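Local coordinates for protein probable transcriptional regulator (PDB 2ESN) that probably regulates transcription as a LysR-type factor, coupling a DNA-binding winged helix-turn-helix domain to a sensor domain of the periplasmic-binding-protein type, at residues P117-R122 with A295-Q300; R8-N13 with Q50-E55; E196-E201 with P270-I275. All coordinates share one frame; numbering follows the deposited sequence.

Contact 1 of 3, residues P117-R122 with A295-Q300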
# COMPACT_ATOMS: atom_id res chain seq x y z
N PRO C 117 -30.11 6.55 -12.53
CA PRO C 117 -31.43 7.19 -12.72
C PRO C 117 -32.61 6.25 -12.51
O PRO C 117 -33.48 6.59 -11.69
CB PRO C 117 -31.34 7.76 -14.16
CG PRO C 117 -29.73 8.18 -14.21
CD PRO C 117 -29.18 6.89 -13.66
N PRO C 118 -32.66 5.11 -13.22
CA PRO C 118 -33.81 4.24 -12.97
C PRO C 118 -33.76 3.49 -11.63
O PRO C 118 -34.82 3.20 -11.05
CB PRO C 118 -33.80 3.26 -14.16
CG PRO C 118 -32.35 3.15 -14.60
CD PRO C 118 -31.76 4.57 -14.28
N LEU C 119 -32.57 3.16 -11.15
CA LEU C 119 -32.44 2.42 -9.89
C LEU C 119 -32.92 3.31 -8.76
O LEU C 119 -33.74 2.88 -7.98
CB LEU C 119 -30.97 2.08 -9.61
CG LEU C 119 -30.61 0.83 -8.76
CD1 LEU C 119 -29.34 1.00 -7.84
CD2 LEU C 119 -31.68 -0.14 -8.17
N MET C 120 -32.42 4.53 -8.69
CA MET C 120 -32.81 5.42 -7.63
C MET C 120 -34.21 6.01 -7.78
O MET C 120 -34.83 6.43 -6.81
CB MET C 120 -31.74 6.45 -7.38
CG MET C 120 -30.30 5.81 -7.02
SD MET C 120 -30.23 4.64 -5.69
CE MET C 120 -30.68 5.61 -4.38
N ASN C 121 -34.72 6.04 -9.00
CA ASN C 121 -36.10 6.41 -9.23
C ASN C 121 -37.02 5.47 -8.41
O ASN C 121 -38.01 5.93 -7.88
CB ASN C 121 -36.46 6.27 -10.73
CG ASN C 121 -37.91 6.65 -10.96
OD1 ASN C 121 -38.30 7.84 -10.80
ND2 ASN C 121 -38.72 5.67 -11.08
N ARG C 122 -36.72 4.16 -8.43
CA ARG C 122 -37.44 3.18 -7.67
C ARG C 122 -37.05 3.25 -6.16
O ARG C 122 -37.91 3.41 -5.28
CB ARG C 122 -37.14 1.77 -8.23
CG ARG C 122 -37.82 0.66 -7.43
CD ARG C 122 -37.20 -0.72 -7.73
NE ARG C 122 -37.44 -1.11 -9.12
CZ ARG C 122 -37.01 -2.26 -9.64
NH1 ARG C 122 -36.28 -3.09 -8.89
NH2 ARG C 122 -37.27 -2.55 -10.91
N ALA C 295 -28.11 -10.23 -2.05
CA ALA C 295 -29.14 -10.97 -2.79
C ALA C 295 -30.30 -10.02 -3.21
O ALA C 295 -30.79 -10.11 -4.30
CB ALA C 295 -29.69 -12.18 -1.92
N TRP C 296 -30.71 -9.12 -2.33
CA TRP C 296 -31.79 -8.17 -2.69
C TRP C 296 -31.35 -7.25 -3.87
O TRP C 296 -32.09 -7.10 -4.89
CB TRP C 296 -32.16 -7.38 -1.47
CG TRP C 296 -33.11 -6.25 -1.71
CD1 TRP C 296 -34.46 -6.34 -1.80
CD2 TRP C 296 -32.78 -4.86 -1.85
NE1 TRP C 296 -34.99 -5.09 -1.99
CE2 TRP C 296 -33.98 -4.17 -2.07
CE3 TRP C 296 -31.57 -4.14 -1.87
CZ2 TRP C 296 -34.04 -2.79 -2.25
CZ3 TRP C 296 -31.62 -2.73 -2.06
CH2 TRP C 296 -32.86 -2.08 -2.25
N MET C 297 -30.15 -6.68 -3.74
CA MET C 297 -29.67 -5.73 -4.73
C MET C 297 -29.51 -6.45 -6.05
O MET C 297 -29.85 -5.90 -7.13
CB MET C 297 -28.40 -5.02 -4.29
CG MET C 297 -27.90 -3.98 -5.36
SD MET C 297 -29.03 -2.62 -5.71
CE MET C 297 -28.74 -1.71 -4.35
N ILE C 298 -29.02 -7.69 -6.01
CA ILE C 298 -28.96 -8.48 -7.23
C ILE C 298 -30.35 -8.63 -7.87
O ILE C 298 -30.52 -8.40 -9.06
CB ILE C 298 -28.35 -9.86 -6.99
CG1 ILE C 298 -26.84 -9.76 -6.81
CG2 ILE C 298 -28.57 -10.73 -8.20
CD1 ILE C 298 -26.23 -11.01 -6.15
N GLY C 299 -31.36 -8.99 -7.08
CA GLY C 299 -32.73 -9.06 -7.61
C GLY C 299 -33.32 -7.71 -8.07
O GLY C 299 -34.15 -7.68 -8.98
N GLN C 300 -32.90 -6.61 -7.43
CA GLN C 300 -33.36 -5.29 -7.83
C GLN C 300 -33.05 -5.00 -9.30
O GLN C 300 -33.96 -4.62 -10.04
CB GLN C 300 -32.83 -4.16 -6.92
CG GLN C 300 -33.54 -4.08 -5.61
CD GLN C 300 -35.08 -3.95 -5.74
OE1 GLN C 300 -35.58 -2.91 -6.16
NE2 GLN C 300 -35.81 -5.01 -5.36
O HOH W 1 -37.11 -5.56 -10.14

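Contact 2 of 3, residues R8-N13 with Q50-E55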
# COMPACT_ATOMS: atom_id res chain seq x y z
N ARG C 8 -10.70 -8.42 31.10
CA ARG C 8 -10.90 -9.82 31.41
C ARG C 8 -11.65 -9.90 32.74
O ARG C 8 -12.40 -10.82 32.96
CB ARG C 8 -9.55 -10.58 31.43
CG ARG C 8 -9.67 -11.96 31.97
CD ARG C 8 -10.15 -12.96 30.90
NE ARG C 8 -11.26 -13.79 31.39
CZ ARG C 8 -11.18 -14.68 32.38
NH1 ARG C 8 -10.01 -14.94 32.99
NH2 ARG C 8 -12.27 -15.33 32.75
N ARG C 9 -11.45 -8.91 33.59
CA ARG C 9 -12.05 -8.84 34.91
C ARG C 9 -13.50 -8.31 34.94
O ARG C 9 -14.28 -8.63 35.83
CB ARG C 9 -11.20 -7.93 35.80
CG ARG C 9 -11.35 -8.25 37.26
CD ARG C 9 -10.34 -9.33 37.64
NE ARG C 9 -10.85 -10.35 38.57
CZ ARG C 9 -10.85 -10.25 39.91
NH1 ARG C 9 -11.32 -11.28 40.63
NH2 ARG C 9 -10.40 -9.16 40.54
N LEU C 10 -13.87 -7.51 33.97
CA LEU C 10 -15.16 -6.83 33.98
C LEU C 10 -16.18 -7.66 33.23
O LEU C 10 -15.91 -8.17 32.13
CB LEU C 10 -14.99 -5.45 33.36
CG LEU C 10 -16.11 -4.39 33.41
CD1 LEU C 10 -16.48 -3.96 34.84
CD2 LEU C 10 -15.79 -3.23 32.50
N ASP C 11 -17.36 -7.80 33.82
CA ASP C 11 -18.49 -8.28 33.02
C ASP C 11 -18.87 -7.18 32.02
O ASP C 11 -19.66 -6.29 32.33
CB ASP C 11 -19.66 -8.65 33.89
CG ASP C 11 -20.79 -9.27 33.10
OD1 ASP C 11 -21.69 -9.83 33.72
OD2 ASP C 11 -20.79 -9.22 31.87
N LEU C 12 -18.29 -7.27 30.82
CA LEU C 12 -18.57 -6.36 29.73
C LEU C 12 -20.06 -6.09 29.38
O LEU C 12 -20.39 -5.04 28.79
CB LEU C 12 -17.80 -6.83 28.46
CG LEU C 12 -16.26 -6.92 28.65
CD1 LEU C 12 -15.54 -7.36 27.37
CD2 LEU C 12 -15.64 -5.63 29.18
N ASN C 13 -20.94 -7.04 29.68
CA ASN C 13 -22.36 -6.84 29.39
C ASN C 13 -22.91 -5.73 30.22
O ASN C 13 -23.86 -5.07 29.78
CB ASN C 13 -23.23 -8.09 29.65
CG ASN C 13 -22.84 -9.23 28.82
OD1 ASN C 13 -22.43 -10.30 29.34
ND2 ASN C 13 -22.92 -9.05 27.54
N GLN C 50 -19.95 -1.83 41.86
CA GLN C 50 -18.96 -2.69 42.52
C GLN C 50 -17.79 -2.98 41.58
O GLN C 50 -16.67 -2.87 42.02
CB GLN C 50 -19.59 -3.98 42.98
CG GLN C 50 -20.64 -3.78 44.10
CD GLN C 50 -20.13 -2.97 45.26
OE1 GLN C 50 -19.03 -3.19 45.73
NE2 GLN C 50 -20.94 -2.05 45.75
N GLY C 51 -18.06 -3.28 40.31
CA GLY C 51 -17.01 -3.47 39.32
C GLY C 51 -16.06 -2.28 39.07
O GLY C 51 -14.90 -2.49 38.67
N LEU C 52 -16.54 -1.04 39.27
CA LEU C 52 -15.77 0.15 38.94
C LEU C 52 -15.44 0.86 40.20
O LEU C 52 -14.72 1.88 40.19
CB LEU C 52 -16.54 1.05 37.96
CG LEU C 52 -16.64 0.35 36.61
CD1 LEU C 52 -17.52 1.08 35.62
CD2 LEU C 52 -15.21 0.15 36.01
N ASP C 53 -15.93 0.28 41.31
CA ASP C 53 -15.78 0.86 42.62
C ASP C 53 -16.06 2.38 42.59
O ASP C 53 -15.22 3.21 42.96
CB ASP C 53 -14.37 0.58 43.16
CG ASP C 53 -14.21 1.01 44.59
OD1 ASP C 53 -15.18 0.87 45.37
OD2 ASP C 53 -13.11 1.47 44.93
N ASP C 54 -17.29 2.73 42.19
CA ASP C 54 -17.70 4.12 42.03
C ASP C 54 -19.25 4.05 41.91
O ASP C 54 -19.79 3.04 41.43
CB ASP C 54 -17.05 4.71 40.75
CG ASP C 54 -17.25 6.26 40.61
OD1 ASP C 54 -16.43 7.02 41.15
OD2 ASP C 54 -18.21 6.72 39.93
N GLU C 55 -19.89 5.13 42.37
CA GLU C 55 -21.31 5.42 42.26
C GLU C 55 -21.73 5.57 40.82
O GLU C 55 -22.84 5.18 40.49
CB GLU C 55 -21.66 6.75 42.97
CG GLU C 55 -21.61 6.71 44.45
CD GLU C 55 -22.35 5.50 45.05
OE1 GLU C 55 -21.86 5.05 46.12
OE2 GLU C 55 -23.40 5.02 44.52

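Contact 3 of 3, residues E196-E201 with P270-I275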
# COMPACT_ATOMS: atom_id res chain seq x y z
N GLU C 196 -13.56 4.35 -44.72
CA GLU C 196 -12.41 5.24 -44.97
C GLU C 196 -12.74 6.62 -44.48
O GLU C 196 -11.84 7.37 -44.06
CB GLU C 196 -12.01 5.35 -46.48
CG GLU C 196 -11.34 4.10 -47.12
CD GLU C 196 -10.66 4.33 -48.54
OE1 GLU C 196 -10.46 3.30 -49.25
OE2 GLU C 196 -10.30 5.49 -48.95
N GLY C 197 -14.01 6.98 -44.59
CA GLY C 197 -14.49 8.32 -44.17
C GLY C 197 -14.25 8.43 -42.66
O GLY C 197 -13.64 9.40 -42.19
N TYR C 198 -14.63 7.37 -41.94
CA TYR C 198 -14.36 7.22 -40.54
C TYR C 198 -12.88 7.25 -40.26
O TYR C 198 -12.48 7.90 -39.33
CB TYR C 198 -14.93 5.89 -40.05
CG TYR C 198 -14.69 5.52 -38.58
CD1 TYR C 198 -15.62 5.87 -37.61
CD2 TYR C 198 -13.58 4.72 -38.19
CE1 TYR C 198 -15.45 5.50 -36.24
CE2 TYR C 198 -13.41 4.31 -36.81
CZ TYR C 198 -14.37 4.68 -35.86
OH TYR C 198 -14.27 4.31 -34.53
N LEU C 199 -12.06 6.55 -41.06
CA LEU C 199 -10.62 6.51 -40.74
C LEU C 199 -9.87 7.74 -41.16
O LEU C 199 -8.72 7.92 -40.74
CB LEU C 199 -9.91 5.25 -41.26
CG LEU C 199 -10.50 3.96 -40.72
CD1 LEU C 199 -9.93 2.81 -41.51
CD2 LEU C 199 -10.22 3.80 -39.19
N ALA C 200 -10.52 8.61 -41.95
CA ALA C 200 -9.95 9.91 -42.33
C ALA C 200 -10.19 11.03 -41.30
O ALA C 200 -9.69 12.16 -41.47
CB ALA C 200 -10.51 10.33 -43.70
N GLU C 201 -10.90 10.75 -40.21
CA GLU C 201 -11.05 11.75 -39.14
C GLU C 201 -10.11 11.50 -37.96
O GLU C 201 -9.53 10.45 -37.85
CB GLU C 201 -12.49 11.78 -38.62
CG GLU C 201 -13.57 12.19 -39.65
CD GLU C 201 -13.33 13.61 -40.23
OE1 GLU C 201 -12.85 14.54 -39.51
OE2 GLU C 201 -13.60 13.75 -41.45
N PRO C 270 -24.76 4.51 -37.67
CA PRO C 270 -24.25 3.14 -37.51
C PRO C 270 -22.75 3.12 -37.77
O PRO C 270 -22.26 3.92 -38.56
CB PRO C 270 -25.04 2.34 -38.53
CG PRO C 270 -25.58 3.44 -39.53
CD PRO C 270 -25.77 4.66 -38.76
N ALA C 271 -22.02 2.26 -37.07
CA ALA C 271 -20.62 2.11 -37.35
C ALA C 271 -20.45 1.47 -38.72
O ALA C 271 -21.17 0.53 -39.04
CB ALA C 271 -19.96 1.24 -36.28
N PRO C 272 -19.45 1.92 -39.50
CA PRO C 272 -19.11 1.28 -40.75
C PRO C 272 -18.25 -0.02 -40.62
O PRO C 272 -17.54 -0.37 -41.56
CB PRO C 272 -18.30 2.36 -41.44
CG PRO C 272 -17.57 3.01 -40.36
CD PRO C 272 -18.57 3.09 -39.26
N PHE C 273 -18.30 -0.70 -39.48
CA PHE C 273 -17.63 -1.99 -39.27
C PHE C 273 -18.43 -2.70 -38.19
O PHE C 273 -19.34 -2.11 -37.56
CB PHE C 273 -16.15 -1.80 -38.86
CG PHE C 273 -15.94 -0.78 -37.79
CD1 PHE C 273 -15.81 -1.17 -36.45
CD2 PHE C 273 -15.82 0.56 -38.09
CE1 PHE C 273 -15.61 -0.22 -35.43
CE2 PHE C 273 -15.61 1.54 -37.07
CZ PHE C 273 -15.53 1.15 -35.75
N ASP C 274 -18.12 -3.97 -37.97
CA ASP C 274 -18.92 -4.81 -37.06
C ASP C 274 -18.44 -4.56 -35.64
O ASP C 274 -17.25 -4.70 -35.38
CB ASP C 274 -18.75 -6.33 -37.38
CG ASP C 274 -19.22 -6.70 -38.79
OD1 ASP C 274 -20.16 -6.03 -39.31
OD2 ASP C 274 -18.65 -7.68 -39.37
N ILE C 275 -19.37 -4.26 -34.74
CA ILE C 275 -19.05 -4.21 -33.29
C ILE C 275 -20.06 -5.05 -32.57
O ILE C 275 -21.24 -4.84 -32.73
CB ILE C 275 -19.16 -2.76 -32.71
CG1 ILE C 275 -18.39 -1.74 -33.59
CG2 ILE C 275 -18.61 -2.73 -31.29
CD1 ILE C 275 -18.81 -0.19 -33.33

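Contact 1 of 3, residues P117-R122 with A295-Q300
R122 and Q300 form the polar half of a contact between helices 109-126 and 293-303 in the LysR substrate-binding domain, which has the periplasmic-binding-protein fold. The segment axes come no closer than 12.5 Å, at an angle of 116°, so long side chains bridge the interval. The apolar part lies on the inner side: L119 CD1 approaches M297 SD at 4.2 Å, both residues buried. L119 continues onto L132 of strand 131-136 and M297 onto F103 and F105 of strand 102-107, which places the helix pair against the sheet. P117 and M120 also reach S245 and L242 of the second subunit, respectively.

In the polar part, one nitrogen serves two acceptors. R122 NH1 donates to Q300 OE1 at 2.8 Å with an N-H...O angle of 164°, and more weakly to the backbone Q300 O at 3.0 Å. R122 bends at chi3 (-65°), bringing NH1 beside OE1, which lies in the guanidinium plane; NH1 stands well above the amide plane, the flat groups being nearly perpendicular. Water 1 donates to Q300 O and accepts a weak bond from R122 NH2. Within 295-300, Q300 CG rests over the centre of the W296 ring, 3.5 Å above its plane.

Contact 2 of 3, residues R8-N13 with Q50-E55
L10 and G51 bring the two backbones to their nearest point, with CA atoms 6.6 Å apart. Neither segment is regular throughout. In 8-13 a weakly bonded helix gives way to an extended L10 and D11, while 50-55 carries the last turn of helix 38-52 and the loop beyond it. A Schellman motif stops that helix: D53 takes a positive phi of 45°, D54 N turns back to R49 O, and D53 N makes a weak bond to Q50 O at 3.3 Å.

No hydrogen bond joins the segments, and the 85 Å² buried between them comes from L10, G51 and L52. L10 swings its CG anti to the backbone N (chi1 -170°), which sends CD1 toward the end of the helix. There CD1 lies 4.5 Å from L52 CD2 and 4.4 Å from G51 O, both loose van der Waals distances. In the LysR helix-turn-helix domain, helix 38-52 is by family the recognition helix, so the contact lays the N-terminal arm on the C-terminal turn of that helix.

Polar bonds hold the loop ends of both segments. D11 OD2 accepts from N13 N at 3.1 Å with an angle of 146°, an Asx turn in which the N-H comes from above the carboxylate plane; D11 OD1 forms a salt bridge with R47, on helix 38-52 itself. Past the helix end, D54 OD2 binds L56 N and T67 OG1. The third subunit also touches both segments: its L12 packs on L12, its W91 NE1 donates to L52 O, and its R92 pairs with D53.

Contact 3 of 3, residues E196-E201 with P270-I275
F273 drives its ring edge toward a face of Y198, and this edge-to-face pair is the tight part of the contact. The centroids are 5.1 Å apart and the planes lie at 65°, a tilted T-shaped arrangement. F273 CE2 sits 3.5 Å from Y198 CE2, displaced from the ring centre toward the rim, while F273 CZ reaches Y198 OH at 3.6 Å. The chi1 of F273, 47°, sets CG between its backbone N and carbonyl carbon and turns the ring back toward helix 195-199. P272 adds a second touch nearer the backbone, its CG lying 3.9 Å from Y198 CB.

These groups lie in the half of the periplasmic-binding-protein-like domain that contains strands 202-206, 228-233 and 249-253. The loop 270-275, between strands 266-269 and 278-285, is laid against the short helix 195-199. I216 of helix 215-221 touches both aromatic rings, L220 adds to F273, and H203 meets the Y198 ring. The tyrosine hydroxyl is hydrogen-bonded to T251 OG1, with a weaker bond from R227, so its polar end is anchored on strand 249-253.

Between the two segments the packing thins quickly beyond these rings. I275 has its CB toward 196-201 but stays 6.5 Å from it, touching Y178, L219 and T251. At the solvent side, E196 and D274 are exposed; E196 CB points away from the loop, its side chain no closer than 8.6 Å to 270-275.

Contact 2 closes first along the chain, within the N-terminal DNA-binding domain, before contact 1 opens; contact 3 is nested inside the loop that contact 1 closes. The centres of contacts 2 and 3 are 77 Å apart, on opposite sides of the chain's centre; contact 1 lies 47 and 36 Å from them. No two touch. Contacts 1 and 3 share the substrate-binding domain, packing against different parts of its mixed sheet: helices 109-126 and 293-303 join an early and a late part of this domain, while helix 195-199 meets a late loop. If this protein works like its relatives, signals between sensor and DNA-binding parts probably pass through intervening structure or other subunits.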